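Local atomic coordinates of aminoglycoside N(3)-acetyltransferase III (Serratia marcescens, PDB entry 7LAO), a protein that confers antibiotic resistance by transferring an acetyl group from acetyl-CoA to the 3-amino group of 2-deoxystreptamine aminoglycosides such as gentamicin, kanamycin and tobramycin. Residues 183-188 against 205-210; 115-120 against 134-139; 140-145 against 170-175; 65-70 against 188-193; 177-182 against 259-264. One frame throughout, in Å; residues are numbered along the deposited sequence.

Contact 1 of 5, residues 183-188 against 205-210; sequences KRRVTY and EDFDSN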
# COMPACT_ATOMS: atom_id res chain seq x y z
N LYS A 183 19.32 -0.71 10.41
CA LYS A 183 18.00 -1.02 9.86
C LYS A 183 17.71 -2.51 9.98
O LYS A 183 18.57 -3.36 9.73
CB LYS A 183 17.91 -0.57 8.41
CG LYS A 183 17.73 0.93 8.26
CD LYS A 183 17.16 1.31 6.89
CE LYS A 183 18.25 1.49 5.84
NZ LYS A 183 17.68 2.12 4.61
N ARG A 184 16.47 -2.83 10.37
CA ARG A 184 16.08 -4.21 10.63
C ARG A 184 15.71 -4.94 9.34
O ARG A 184 15.08 -4.36 8.44
CB ARG A 184 14.90 -4.25 11.61
CG ARG A 184 15.29 -3.92 13.06
CD ARG A 184 14.09 -3.47 13.89
NE ARG A 184 13.04 -4.48 13.92
CZ ARG A 184 12.82 -5.31 14.94
NH1 ARG A 184 13.59 -5.25 16.03
NH2 ARG A 184 11.84 -6.20 14.87
N ARG A 185 16.09 -6.21 9.26
CA ARG A 185 15.81 -7.09 8.14
C ARG A 185 15.03 -8.30 8.64
O ARG A 185 15.11 -8.67 9.81
CB ARG A 185 17.10 -7.58 7.46
CG ARG A 185 18.14 -6.51 7.23
CD ARG A 185 17.81 -5.76 5.97
NE ARG A 185 17.94 -6.61 4.79
CZ ARG A 185 17.96 -6.13 3.55
NH1 ARG A 185 17.82 -4.83 3.35
NH2 ARG A 185 18.09 -6.96 2.52
N VAL A 186 14.30 -8.93 7.72
CA VAL A 186 13.59 -10.18 7.99
C VAL A 186 13.80 -11.11 6.81
O VAL A 186 14.27 -10.70 5.74
CB VAL A 186 12.08 -9.99 8.22
CG1 VAL A 186 11.82 -9.08 9.42
CG2 VAL A 186 11.42 -9.40 6.98
N THR A 187 13.44 -12.38 7.01
CA THR A 187 13.43 -13.40 5.97
C THR A 187 12.15 -14.22 6.06
O THR A 187 11.70 -14.56 7.15
CB THR A 187 14.63 -14.34 6.07
OG1 THR A 187 14.62 -15.02 7.34
CG2 THR A 187 15.86 -13.52 5.99
N TYR A 188 11.59 -14.54 4.90
CA TYR A 188 10.43 -15.43 4.86
C TYR A 188 10.46 -16.15 3.52
O TYR A 188 11.38 -15.96 2.71
CB TYR A 188 9.14 -14.64 5.07
CG TYR A 188 9.02 -13.45 4.16
CD1 TYR A 188 8.44 -13.57 2.91
CD2 TYR A 188 9.51 -12.20 4.55
CE1 TYR A 188 8.34 -12.49 2.06
CE2 TYR A 188 9.42 -11.10 3.70
CZ TYR A 188 8.83 -11.26 2.45
OH TYR A 188 8.71 -10.19 1.59
N GLU A 205 14.47 -11.86 1.47
CA GLU A 205 15.26 -11.16 2.48
C GLU A 205 14.91 -9.69 2.23
O GLU A 205 15.20 -9.17 1.16
CB GLU A 205 16.75 -11.41 2.28
CG GLU A 205 17.64 -10.28 2.79
CD GLU A 205 18.21 -10.57 4.17
OE1 GLU A 205 19.42 -10.33 4.37
OE2 GLU A 205 17.45 -11.04 5.04
N ASP A 206 14.29 -9.02 3.20
CA ASP A 206 13.86 -7.65 2.97
C ASP A 206 13.85 -6.89 4.29
O ASP A 206 14.02 -7.47 5.37
CB ASP A 206 12.49 -7.60 2.29
CG ASP A 206 12.38 -6.51 1.24
OD1 ASP A 206 12.93 -5.41 1.49
OD2 ASP A 206 11.77 -6.74 0.17
N PHE A 207 13.68 -5.57 4.19
CA PHE A 207 13.58 -4.73 5.36
C PHE A 207 12.31 -5.07 6.15
O PHE A 207 11.28 -5.46 5.60
CB PHE A 207 13.57 -3.25 4.94
CG PHE A 207 14.85 -2.76 4.35
CD1 PHE A 207 15.94 -2.51 5.16
CD2 PHE A 207 14.98 -2.57 2.98
CE1 PHE A 207 17.14 -2.07 4.61
CE2 PHE A 207 16.16 -2.13 2.43
CZ PHE A 207 17.24 -1.87 3.26
N ASP A 208 12.41 -4.92 7.47
CA ASP A 208 11.28 -5.17 8.38
C ASP A 208 10.15 -4.15 8.15
O ASP A 208 10.37 -2.94 8.29
CB ASP A 208 11.81 -5.09 9.81
CG ASP A 208 10.89 -5.74 10.82
OD1 ASP A 208 9.71 -5.96 10.50
OD2 ASP A 208 11.36 -6.02 11.95
N SER A 209 8.94 -4.63 7.81
CA SER A 209 7.78 -3.74 7.64
C SER A 209 7.09 -3.41 8.96
O SER A 209 6.22 -2.54 8.98
CB SER A 209 6.72 -4.35 6.70
OG SER A 209 6.52 -5.74 6.97
N ASN A 210 7.42 -4.11 10.05
CA ASN A 210 6.83 -3.80 11.34
C ASN A 210 7.90 -3.23 12.26
O ASN A 210 8.16 -3.78 13.34
CB ASN A 210 6.14 -5.03 11.95
CG ASN A 210 5.13 -5.64 11.01
OD1 ASN A 210 4.10 -5.04 10.72
ND2 ASN A 210 5.42 -6.84 10.55
O HOH W 1 13.35 -8.32 12.17
O HOH W 2 10.52 -9.14 -0.60

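Contact 2 of 5, residues 115-120 against 134-139; sequences SAHPDA and EPHRLG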
# COMPACT_ATOMS: atom_id res chain seq x y z
N SER A 115 0.22 -7.12 -9.01
CA SER A 115 1.63 -7.47 -9.01
C SER A 115 1.84 -8.88 -8.44
O SER A 115 1.01 -9.41 -7.70
CB SER A 115 2.42 -6.41 -8.22
OG SER A 115 2.45 -6.72 -6.85
N ALA A 116 2.97 -9.49 -8.81
CA ALA A 116 3.19 -10.91 -8.55
C ALA A 116 3.87 -11.21 -7.21
O ALA A 116 4.08 -12.39 -6.91
CB ALA A 116 4.04 -11.53 -9.68
N HIS A 117 4.25 -10.20 -6.43
CA HIS A 117 4.80 -10.45 -5.08
C HIS A 117 3.64 -10.82 -4.18
O HIS A 117 2.82 -9.95 -3.88
CB HIS A 117 5.54 -9.20 -4.55
CG HIS A 117 6.36 -9.44 -3.31
ND1 HIS A 117 5.82 -9.91 -2.13
CD2 HIS A 117 7.68 -9.22 -3.06
CE1 HIS A 117 6.77 -10.00 -1.22
NE2 HIS A 117 7.90 -9.59 -1.75
N PRO A 118 3.49 -12.07 -3.76
CA PRO A 118 2.24 -12.42 -3.06
C PRO A 118 2.07 -11.68 -1.75
O PRO A 118 0.97 -11.16 -1.48
CB PRO A 118 2.37 -13.93 -2.86
CG PRO A 118 3.52 -14.38 -3.75
CD PRO A 118 4.43 -13.20 -3.82
N ASP A 119 3.11 -11.57 -0.94
CA ASP A 119 2.91 -10.90 0.34
C ASP A 119 2.77 -9.39 0.19
O ASP A 119 2.03 -8.76 0.96
CB ASP A 119 4.04 -11.26 1.31
CG ASP A 119 3.79 -10.72 2.69
OD1 ASP A 119 3.03 -11.33 3.47
OD2 ASP A 119 4.34 -9.65 2.97
N ALA A 120 3.42 -8.78 -0.79
CA ALA A 120 3.39 -7.33 -0.95
C ALA A 120 2.56 -6.91 -2.15
O ALA A 120 2.65 -5.77 -2.60
CB ALA A 120 4.81 -6.77 -1.06
N GLU A 134 4.80 -4.35 -12.47
CA GLU A 134 5.92 -5.20 -12.91
C GLU A 134 7.18 -4.35 -13.01
O GLU A 134 7.14 -3.26 -13.62
CB GLU A 134 5.60 -5.83 -14.28
CG GLU A 134 4.45 -6.82 -14.30
CD GLU A 134 4.18 -7.36 -15.71
OE1 GLU A 134 3.12 -7.02 -16.31
OE2 GLU A 134 5.08 -8.08 -16.24
N PRO A 135 8.34 -4.83 -12.53
CA PRO A 135 8.53 -6.10 -11.82
C PRO A 135 8.20 -6.02 -10.34
O PRO A 135 8.04 -4.91 -9.79
CB PRO A 135 10.02 -6.41 -12.06
CG PRO A 135 10.63 -5.03 -12.07
CD PRO A 135 9.61 -4.09 -12.67
N HIS A 136 8.04 -7.15 -9.67
CA HIS A 136 7.76 -7.10 -8.22
C HIS A 136 8.32 -8.39 -7.64
O HIS A 136 7.63 -9.40 -7.56
CB HIS A 136 6.30 -6.91 -7.85
CG HIS A 136 6.10 -6.40 -6.45
ND1 HIS A 136 4.85 -6.17 -5.89
CD2 HIS A 136 7.00 -6.05 -5.48
CE1 HIS A 136 5.00 -5.74 -4.65
NE2 HIS A 136 6.28 -5.65 -4.38
N ARG A 137 9.59 -8.34 -7.26
CA ARG A 137 10.36 -9.52 -6.91
C ARG A 137 10.49 -9.70 -5.41
O ARG A 137 10.46 -8.74 -4.63
CB ARG A 137 11.76 -9.48 -7.54
CG ARG A 137 11.85 -8.75 -8.89
CD ARG A 137 13.20 -8.95 -9.55
NE ARG A 137 13.43 -8.09 -10.72
CZ ARG A 137 13.13 -8.41 -11.98
NH1 ARG A 137 12.56 -9.59 -12.26
NH2 ARG A 137 13.38 -7.55 -12.96
N LEU A 138 10.67 -10.96 -5.01
CA LEU A 138 11.08 -11.24 -3.64
C LEU A 138 12.36 -10.49 -3.32
O LEU A 138 13.32 -10.50 -4.10
CB LEU A 138 11.29 -12.73 -3.45
CG LEU A 138 10.00 -13.52 -3.59
CD1 LEU A 138 10.28 -14.94 -3.21
CD2 LEU A 138 8.91 -12.88 -2.71
N GLY A 139 12.40 -9.85 -2.14
CA GLY A 139 13.50 -8.99 -1.77
C GLY A 139 13.34 -7.55 -2.24
O GLY A 139 14.22 -6.72 -1.97
O HOH W 2 10.52 -9.14 -0.60

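Contact 3 of 5, residues 140-145 against 170-175; sequences QALGEG and VLHYAE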
# COMPACT_ATOMS: atom_id res chain seq x y z
N GLN A 140 12.27 -7.24 -2.95
CA GLN A 140 11.99 -5.90 -3.41
C GLN A 140 10.54 -5.59 -3.11
O GLN A 140 9.76 -5.17 -3.97
CB GLN A 140 12.32 -5.74 -4.90
CG GLN A 140 13.77 -6.08 -5.23
CD GLN A 140 14.19 -5.68 -6.63
OE1 GLN A 140 13.48 -5.94 -7.61
NE2 GLN A 140 15.36 -5.03 -6.73
N ALA A 141 10.14 -5.84 -1.86
CA ALA A 141 8.74 -5.72 -1.49
C ALA A 141 8.26 -4.27 -1.59
O ALA A 141 7.28 -3.97 -2.29
CB ALA A 141 8.53 -6.26 -0.07
N LEU A 142 8.93 -3.36 -0.87
CA LEU A 142 8.45 -1.99 -0.78
C LEU A 142 9.55 -0.97 -1.02
O LEU A 142 9.30 0.22 -0.91
CB LEU A 142 7.84 -1.74 0.63
CG LEU A 142 6.72 -2.73 1.01
CD1 LEU A 142 6.33 -2.68 2.52
CD2 LEU A 142 5.45 -2.51 0.11
N GLY A 143 10.78 -1.41 -1.29
CA GLY A 143 11.89 -0.49 -1.40
C GLY A 143 12.36 -0.24 -2.83
O GLY A 143 11.52 -0.06 -3.72
N GLU A 144 13.67 -0.28 -3.08
CA GLU A 144 14.17 -0.06 -4.42
C GLU A 144 13.73 -1.20 -5.33
O GLU A 144 13.75 -2.37 -4.95
CB GLU A 144 15.71 0.04 -4.42
CG GLU A 144 16.22 1.18 -3.52
CD GLU A 144 17.76 1.39 -3.60
OE1 GLU A 144 18.28 2.18 -2.76
OE2 GLU A 144 18.43 0.78 -4.48
N GLY A 145 13.29 -0.85 -6.53
CA GLY A 145 12.79 -1.84 -7.47
C GLY A 145 11.33 -2.20 -7.31
O GLY A 145 10.78 -2.90 -8.18
N VAL A 170 3.69 4.22 1.43
CA VAL A 170 4.87 4.74 0.73
C VAL A 170 6.01 5.12 1.68
O VAL A 170 7.17 5.22 1.24
CB VAL A 170 4.42 5.93 -0.15
CG1 VAL A 170 4.23 7.26 0.67
CG2 VAL A 170 5.38 6.14 -1.29
N LEU A 171 5.73 5.35 2.97
CA LEU A 171 6.83 5.67 3.87
C LEU A 171 7.70 4.45 4.15
O LEU A 171 8.81 4.62 4.65
CB LEU A 171 6.32 6.31 5.18
CG LEU A 171 6.04 7.81 4.99
CD1 LEU A 171 5.25 8.44 6.20
CD2 LEU A 171 7.33 8.62 4.76
N HIS A 172 7.22 3.25 3.88
CA HIS A 172 8.13 2.10 3.90
C HIS A 172 9.21 2.22 2.81
O HIS A 172 10.32 1.71 2.99
CB HIS A 172 7.36 0.79 3.72
CG HIS A 172 6.53 0.43 4.92
ND1 HIS A 172 7.08 0.32 6.18
CD2 HIS A 172 5.20 0.20 5.05
CE1 HIS A 172 6.12 0.00 7.04
NE2 HIS A 172 4.97 -0.08 6.37
N TYR A 173 8.92 2.88 1.69
CA TYR A 173 9.96 3.10 0.69
C TYR A 173 11.03 4.07 1.22
O TYR A 173 12.24 3.84 1.05
CB TYR A 173 9.32 3.61 -0.60
CG TYR A 173 10.30 4.07 -1.61
CD1 TYR A 173 11.13 3.15 -2.30
CD2 TYR A 173 10.43 5.44 -1.89
CE1 TYR A 173 12.08 3.61 -3.24
CE2 TYR A 173 11.35 5.88 -2.83
CZ TYR A 173 12.16 4.97 -3.49
OH TYR A 173 13.04 5.48 -4.38
N ALA A 174 10.61 5.15 1.90
CA ALA A 174 11.56 6.05 2.56
C ALA A 174 12.42 5.31 3.56
O ALA A 174 13.63 5.56 3.65
CB ALA A 174 10.81 7.18 3.29
N GLU A 175 11.82 4.43 4.36
CA GLU A 175 12.62 3.60 5.26
C GLU A 175 13.67 2.82 4.49
O GLU A 175 14.79 2.64 4.97
CB GLU A 175 11.73 2.63 6.03
CG GLU A 175 10.87 3.24 7.12
CD GLU A 175 9.86 2.22 7.73
OE1 GLU A 175 9.58 1.18 7.10
OE2 GLU A 175 9.36 2.48 8.85

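Contact 4 of 5, residues 65-70 against 188-193; sequences RSPYEE and YEMPML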
# COMPACT_ATOMS: atom_id res chain seq x y z
N ARG A 65 -4.00 -15.19 2.27
CA ARG A 65 -3.38 -16.46 2.66
C ARG A 65 -1.86 -16.41 2.53
O ARG A 65 -1.21 -17.39 2.16
CB ARG A 65 -3.94 -17.63 1.85
CG ARG A 65 -5.43 -17.92 2.07
CD ARG A 65 -5.73 -18.31 3.51
NE ARG A 65 -4.60 -19.00 4.12
CZ ARG A 65 -4.26 -18.92 5.41
NH1 ARG A 65 -4.99 -18.18 6.25
NH2 ARG A 65 -3.20 -19.58 5.85
N SER A 66 -1.27 -15.27 2.84
CA SER A 66 0.18 -15.18 2.76
C SER A 66 0.81 -15.94 3.92
O SER A 66 0.30 -15.87 5.04
CB SER A 66 0.61 -13.72 2.77
OG SER A 66 1.95 -13.57 3.16
N PRO A 67 1.87 -16.74 3.67
CA PRO A 67 2.56 -17.45 4.77
C PRO A 67 3.73 -16.66 5.34
O PRO A 67 4.83 -17.20 5.55
CB PRO A 67 3.04 -18.74 4.07
CG PRO A 67 3.32 -18.30 2.70
CD PRO A 67 2.33 -17.21 2.36
N TYR A 68 3.50 -15.37 5.62
CA TYR A 68 4.56 -14.49 6.09
C TYR A 68 5.05 -14.90 7.48
O TYR A 68 6.25 -15.12 7.69
CB TYR A 68 4.07 -13.04 6.12
CG TYR A 68 5.08 -12.06 6.70
CD1 TYR A 68 6.14 -11.59 5.93
CD2 TYR A 68 4.98 -11.62 8.03
CE1 TYR A 68 7.07 -10.69 6.45
CE2 TYR A 68 5.91 -10.72 8.57
CZ TYR A 68 6.95 -10.25 7.77
OH TYR A 68 7.89 -9.37 8.28
N GLU A 69 4.15 -14.99 8.45
CA GLU A 69 4.62 -15.29 9.80
C GLU A 69 4.97 -16.77 9.92
O GLU A 69 5.93 -17.13 10.61
CB GLU A 69 3.57 -14.88 10.82
CG GLU A 69 4.16 -14.20 12.06
CD GLU A 69 4.66 -15.21 13.11
OE1 GLU A 69 4.55 -16.43 12.87
OE2 GLU A 69 5.14 -14.77 14.17
N GLU A 70 4.24 -17.63 9.21
CA GLU A 70 4.50 -19.06 9.24
C GLU A 70 5.89 -19.41 8.72
O GLU A 70 6.38 -20.51 8.99
CB GLU A 70 3.43 -19.79 8.44
CG GLU A 70 2.01 -19.57 8.94
CD GLU A 70 1.34 -18.34 8.35
OE1 GLU A 70 2.06 -17.42 7.89
OE2 GLU A 70 0.09 -18.29 8.34
N TYR A 188 11.59 -14.54 4.90
CA TYR A 188 10.43 -15.43 4.86
C TYR A 188 10.46 -16.15 3.52
O TYR A 188 11.38 -15.96 2.71
CB TYR A 188 9.14 -14.64 5.07
CG TYR A 188 9.02 -13.45 4.16
CD1 TYR A 188 8.44 -13.57 2.91
CD2 TYR A 188 9.51 -12.20 4.55
CE1 TYR A 188 8.34 -12.49 2.06
CE2 TYR A 188 9.42 -11.10 3.70
CZ TYR A 188 8.83 -11.26 2.45
OH TYR A 188 8.71 -10.19 1.59
N GLU A 189 9.46 -17.01 3.30
CA GLU A 189 9.36 -17.77 2.06
C GLU A 189 7.97 -17.61 1.46
O GLU A 189 6.97 -17.49 2.18
CB GLU A 189 9.67 -19.26 2.27
CG GLU A 189 11.16 -19.61 2.15
CD GLU A 189 11.46 -21.11 2.20
OE1 GLU A 189 12.53 -21.49 2.73
OE2 GLU A 189 10.63 -21.92 1.70
N MET A 190 7.91 -17.62 0.12
CA MET A 190 6.67 -17.44 -0.63
C MET A 190 6.58 -18.43 -1.78
O MET A 190 7.59 -18.68 -2.47
CB MET A 190 6.54 -16.02 -1.19
CG MET A 190 6.62 -14.85 -0.20
SD MET A 190 5.24 -14.72 0.97
CE MET A 190 3.82 -14.82 -0.08
N PRO A 191 5.39 -18.97 -2.05
CA PRO A 191 5.18 -19.82 -3.23
C PRO A 191 5.19 -19.02 -4.52
O PRO A 191 4.23 -18.30 -4.83
CB PRO A 191 3.80 -20.44 -2.96
CG PRO A 191 3.09 -19.43 -2.12
CD PRO A 191 4.15 -18.79 -1.27
N MET A 192 6.26 -19.16 -5.31
CA MET A 192 6.39 -18.53 -6.61
C MET A 192 5.86 -19.45 -7.73
O MET A 192 5.40 -20.56 -7.48
CB MET A 192 7.85 -18.15 -6.88
CG MET A 192 8.39 -17.04 -6.00
SD MET A 192 7.41 -15.52 -6.05
CE MET A 192 6.60 -15.74 -4.51
N LEU A 193 5.92 -18.97 -8.98
CA LEU A 193 5.43 -19.72 -10.14
C LEU A 193 6.52 -19.94 -11.19
O LEU A 193 6.21 -20.40 -12.29
CB LEU A 193 4.21 -19.01 -10.75
CG LEU A 193 3.36 -19.52 -11.94
CD1 LEU A 193 3.23 -21.04 -11.94
CD2 LEU A 193 1.97 -18.86 -12.00

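Contact 5 of 5, residues 177-182 against 259-264; sequences IAPIPN and FGVTYL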
# COMPACT_ATOMS: atom_id res chain seq x y z
N ILE A 177 15.23 3.48 1.61
CA ILE A 177 16.31 4.26 1.00
C ILE A 177 17.04 5.18 1.97
O ILE A 177 18.07 5.77 1.60
CB ILE A 177 15.80 5.09 -0.20
CG1 ILE A 177 14.74 6.13 0.23
CG2 ILE A 177 15.21 4.15 -1.34
CD1 ILE A 177 14.37 7.11 -0.93
N ALA A 178 16.57 5.30 3.22
CA ALA A 178 17.18 6.24 4.19
C ALA A 178 18.58 5.80 4.60
O ALA A 178 18.73 4.72 5.17
CB ALA A 178 16.30 6.40 5.44
N PRO A 179 19.62 6.63 4.36
CA PRO A 179 21.03 6.27 4.64
C PRO A 179 21.36 6.24 6.13
O PRO A 179 22.10 7.06 6.66
CB PRO A 179 21.79 7.40 3.93
CG PRO A 179 20.87 8.60 4.11
CD PRO A 179 19.48 8.04 3.93
N ILE A 180 20.79 5.28 6.85
CA ILE A 180 21.03 5.22 8.28
C ILE A 180 21.45 3.80 8.63
O ILE A 180 21.09 2.86 7.92
CB ILE A 180 19.78 5.64 9.05
CG1 ILE A 180 18.67 4.60 8.83
CG2 ILE A 180 19.30 7.07 8.64
CD1 ILE A 180 17.45 4.88 9.66
N PRO A 181 22.17 3.61 9.73
CA PRO A 181 22.54 2.25 10.15
C PRO A 181 21.49 1.53 10.99
O PRO A 181 20.48 2.12 11.41
CB PRO A 181 23.80 2.49 10.98
CG PRO A 181 23.57 3.82 11.58
CD PRO A 181 22.83 4.63 10.56
N ASN A 182 21.76 0.25 11.27
CA ASN A 182 20.99 -0.58 12.19
C ASN A 182 19.58 -0.88 11.70
O ASN A 182 18.72 -1.26 12.50
CB ASN A 182 20.93 0.07 13.58
CG ASN A 182 22.31 0.37 14.11
OD1 ASN A 182 23.29 -0.29 13.75
ND2 ASN A 182 22.40 1.38 14.97
N PHE A 259 10.74 14.13 2.94
CA PHE A 259 10.69 14.49 4.34
C PHE A 259 11.10 13.32 5.22
O PHE A 259 11.88 13.48 6.16
CB PHE A 259 9.27 14.93 4.73
CG PHE A 259 9.15 15.24 6.20
CD1 PHE A 259 8.78 14.26 7.12
CD2 PHE A 259 9.49 16.51 6.67
CE1 PHE A 259 8.72 14.63 8.53
CE2 PHE A 259 9.38 16.83 8.02
CZ PHE A 259 9.02 15.88 8.92
N GLY A 260 10.56 12.15 4.93
CA GLY A 260 10.85 10.98 5.75
C GLY A 260 12.33 10.62 5.74
O GLY A 260 12.89 10.25 6.78
N VAL A 261 12.98 10.74 4.58
CA VAL A 261 14.41 10.43 4.52
C VAL A 261 15.19 11.46 5.35
O VAL A 261 16.08 11.10 6.14
CB VAL A 261 14.89 10.37 3.04
CG1 VAL A 261 16.42 10.15 2.94
CG2 VAL A 261 14.21 9.25 2.29
N THR A 262 14.84 12.74 5.21
CA THR A 262 15.46 13.81 5.99
C THR A 262 15.26 13.59 7.49
O THR A 262 16.20 13.70 8.28
CB THR A 262 14.83 15.15 5.57
OG1 THR A 262 14.99 15.33 4.16
CG2 THR A 262 15.45 16.33 6.33
N TYR A 263 14.01 13.34 7.89
CA TYR A 263 13.67 13.03 9.27
C TYR A 263 14.53 11.90 9.80
O TYR A 263 15.11 11.99 10.89
CB TYR A 263 12.17 12.64 9.36
CG TYR A 263 11.71 12.42 10.81
CD1 TYR A 263 11.18 13.47 11.56
CD2 TYR A 263 11.85 11.18 11.44
CE1 TYR A 263 10.76 13.30 12.91
CE2 TYR A 263 11.46 11.00 12.80
CZ TYR A 263 10.91 12.06 13.51
OH TYR A 263 10.53 11.88 14.82
N LEU A 264 14.59 10.78 9.07
CA LEU A 264 15.34 9.63 9.56
C LEU A 264 16.83 9.94 9.66
O LEU A 264 17.52 9.48 10.58
CB LEU A 264 15.09 8.41 8.67
CG LEU A 264 13.73 7.71 8.85
CD1 LEU A 264 13.46 6.69 7.75
CD2 LEU A 264 13.61 7.03 10.22

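Contact 1 of 5, residues 183-188 against 205-210
Lys183 lays its aliphatic chain obliquely against the Phe207 ring, CE to CE1 3.9 Å. Its NZ goes on to the backbone oxygens of Glu175, Ala176 and Ala178. Arg184 lies alongside Asp208, pointing the same way. Its NE and NH2 grip a single oxygen, Asp208 OD2, side-on, with NH2 at 3.0 Å. The guanidinium and carboxylate planes are 26° apart. Arg184 NH1 forms a salt bridge with Asp214. Arg184 O also accepts from Asp208 N at 2.9 Å.

Arg185 starts the first strand of an antiparallel beta hairpin and forms a non-hydrogen-bonded pair with Phe207. Its chain is bent at chi2 and chi3, which brings NH1 over the Phe207 ring face. Arg185 CZ is 4.3 Å from the ring centroid, a cation-pi contact, with the two planes 79° apart. Val186 and Asp206 are the hydrogen-bonded pair; Val186 N reaches Asp206 O at 2.8 Å. Val186 CG1 also packs on Asp208 CG at 3.7 Å. From Tyr188, OH is linked through a water to Asp206 OD2.

Asp208 OD2 receives two N-H groups and a water that also bonds to Arg185 O. That should favour the ionised carboxylate and fix the Arg184 side chain at the hairpin's open end.

Contact 2 of 5, residues 115-120 against 134-139
His136 and His117 meet where two loops pack together. One, residues 115-120, joins strands 113-114 and 122-125 at an edge of the main mixed sheet. The other, residues 134-139, follows helix 129-133.

Two CH-pi contacts join the loops. His117 CB sits over the centre of the His136 ring, 3.3 Å from the centroid. His117 CG is anti to its backbone N (chi1 -169°), and its own ring continues past that of His136. The two rings are oblique, with planes 39° apart. Leu138 CD2 covers one face of the His117 ring, 3.8 Å from its centroid. Ala120 CB lies against the opposite face, and so the imidazole is sandwiched between two methyl groups.

The polar contacts lie at the ring edges. Ser115 OG and His136 ND1 share a hydrogen bond of 2.6 Å. Ser115 OG also bonds to Met122 N. The other ring nitrogen, His136 NE2, bonds to Ala141 O. The ring is therefore held at both nitrogens, which fixes its rotation. Ala120 O lies 3.1 Å from His136 CE1, near the ring plane. Arg137 O approaches the edge of the His117 ring, 3.2 Å from CD2.

A bound buffer molecule, probably from the crystallisation liquor, lies beside Ala120 and hydrogen-bonds to Asp119 OD2. A water lies in the plane of the His117 ring, 2.9 Å from His117 NE2.

Contact 3 of 5, residues 140-145 against 170-175
Leu142 and Tyr173 join the loop before helix 147-153 to helix 170-177, near a bound buffer molecule, probably from the crystallisation liquor, which may mark a pocket. The ligand lies close to the Leu142 side chain.

Leu142 and His172 run side by side, pointing the same way. Leu142 CD1 touches His172 CB at 3.8 Å and comes within 3.9 Å of His172 CG. It approaches the imidazole obliquely. The methyl group thus flanks the root of the histidine side chain. Farther out, His172 ND1 donates to Glu175 OE1 at 2.8 Å, with an N-H...O angle of 161°. The acceptor lies near the ring plane, but the donor stands above the carboxylate plane. This is a His-carboxylate hydrogen bond across one turn of the helix, and it steadies the rotation of the ring.

Tyr173 has CG anti to its backbone N (chi1 171°), which lays one ring edge along the loop backbone. Leu142 O is 3.4 Å from Tyr173 CA and makes a CA-H...O contact there. Gly143 O packs closely at the ring edge, 3.5 Å from Tyr173 CD1; it also accepts from Ser146 OG.

No hydrogen bond runs between residues 140-145 and 170-175. Between the two segments the contact rests on van der Waals packing and the one CA-H...O contact.

Contact 4 of 5, residues 65-70 against 188-193
Tyr68 brings CD1 and CE1 over one face of the Tyr188 ring. CE1 of Tyr68 reaches CD2 of Tyr188 at 3.4 Å. The planes are 56° apart and the centroids 5.0 Å, an oblique pair. Tyr68 CD1 lies above the rim of the Tyr188 ring, not its centre. Tyr188 carries CG between its backbone N and carbonyl carbon (chi1 51°), which raises the ring toward Tyr68.

Pro67 is the second bump. Its CG and CD enter the shallow groove formed by Glu189 O, Met190 and Pro191. Pro67 CG is 3.8 Å from Glu189 O. It meets Pro191 CD tip to tip at 4.1 Å. Met190 is bent at chi2 and chi3, so that its methyl curls back onto Pro67: CE to CD is 3.7 Å. The same CE is 3.9 Å from Ser66 OG, whose hydrogen bond goes to Asp119.

A bound buffer molecule, probably from the crystallisation liquor, lies beside the Tyr68 side chain. The loop after strand 56-60 thereby packs on strand 185-192 of the beta hairpin. On the hairpin's second strand, 200-207, Trp201 touches both Pro67 and Pro191. The loop around Pro118 covers Met190, and Thr71 ties back to the backbone of Glu189.

Contact 5 of 5, residues 177-182 against 259-264
Val261 crosses both Ile177 and Pro179 at about a right angle and offers each a different branch. Its CG2 meets Ile177 CG1 at 3.8 Å, with Ile177 CD1 only slightly farther away. Its CG1 meets Pro179 CD, also at 3.8 Å. Val261 CG1 is anti to the backbone N (chi1 176°), which turns CG1 to Pro179 and CG2 to Ile177. Between Ile177 and Pro179 in the chain lies Ala178, whose CA is 4.2 Å from Val261 CG1.

One turn further along the helix, Leu264 takes up the next part of the loop. Its CD1 touches Ala178 CB at 3.7 Å. Both side chains set out toward the other segment.

The parts joined are the end of helix 170-177, with the loop leading to strand 185-192, and one side of the C-terminal helix 253-268. Val261 and Leu264 are spaced three residues apart and so fall on the same side of that helix. The loop turns sharply here: Pro179 is the centre of an inverse gamma turn, closed by Ile180 N to Ala178 O at 2.7 Å.

After the turn, Ile180 comes back toward the helix. Its CG2 rests on the backbone of Leu264, 3.6 Å from the carbonyl O, while its CD1 approaches Leu264 CB more loosely at 4.4 Å. Ile180 also touches Leu213. Beside the first residue of the segment, Ile177 packs against Glu144.

How the contacts relate
Contacts 1 and 4 share Tyr188 and strand 185-192, with centres about 14 Å apart. The centre of contact 2 lies about 11 Å from that of contact 4 and about 15 Å from that of contact 1; its His117 touches Tyr188. The centre of contact 3 is about 12 Å from those of contacts 2 and 5. His136 to Ala141 joins it to contact 2, and helix 170-177 runs on into contact 5. Contacts 4 and 5 are farthest apart, about 28 Å between centres. Contacts 2 and 3 close in turn within the span of contact 4; contact 1 crosses contact 4 and lies within the span of contact 5. The hairpin thus meets main-sheet loops directly, and the C-terminal helix through residues 177-182 and Lys183.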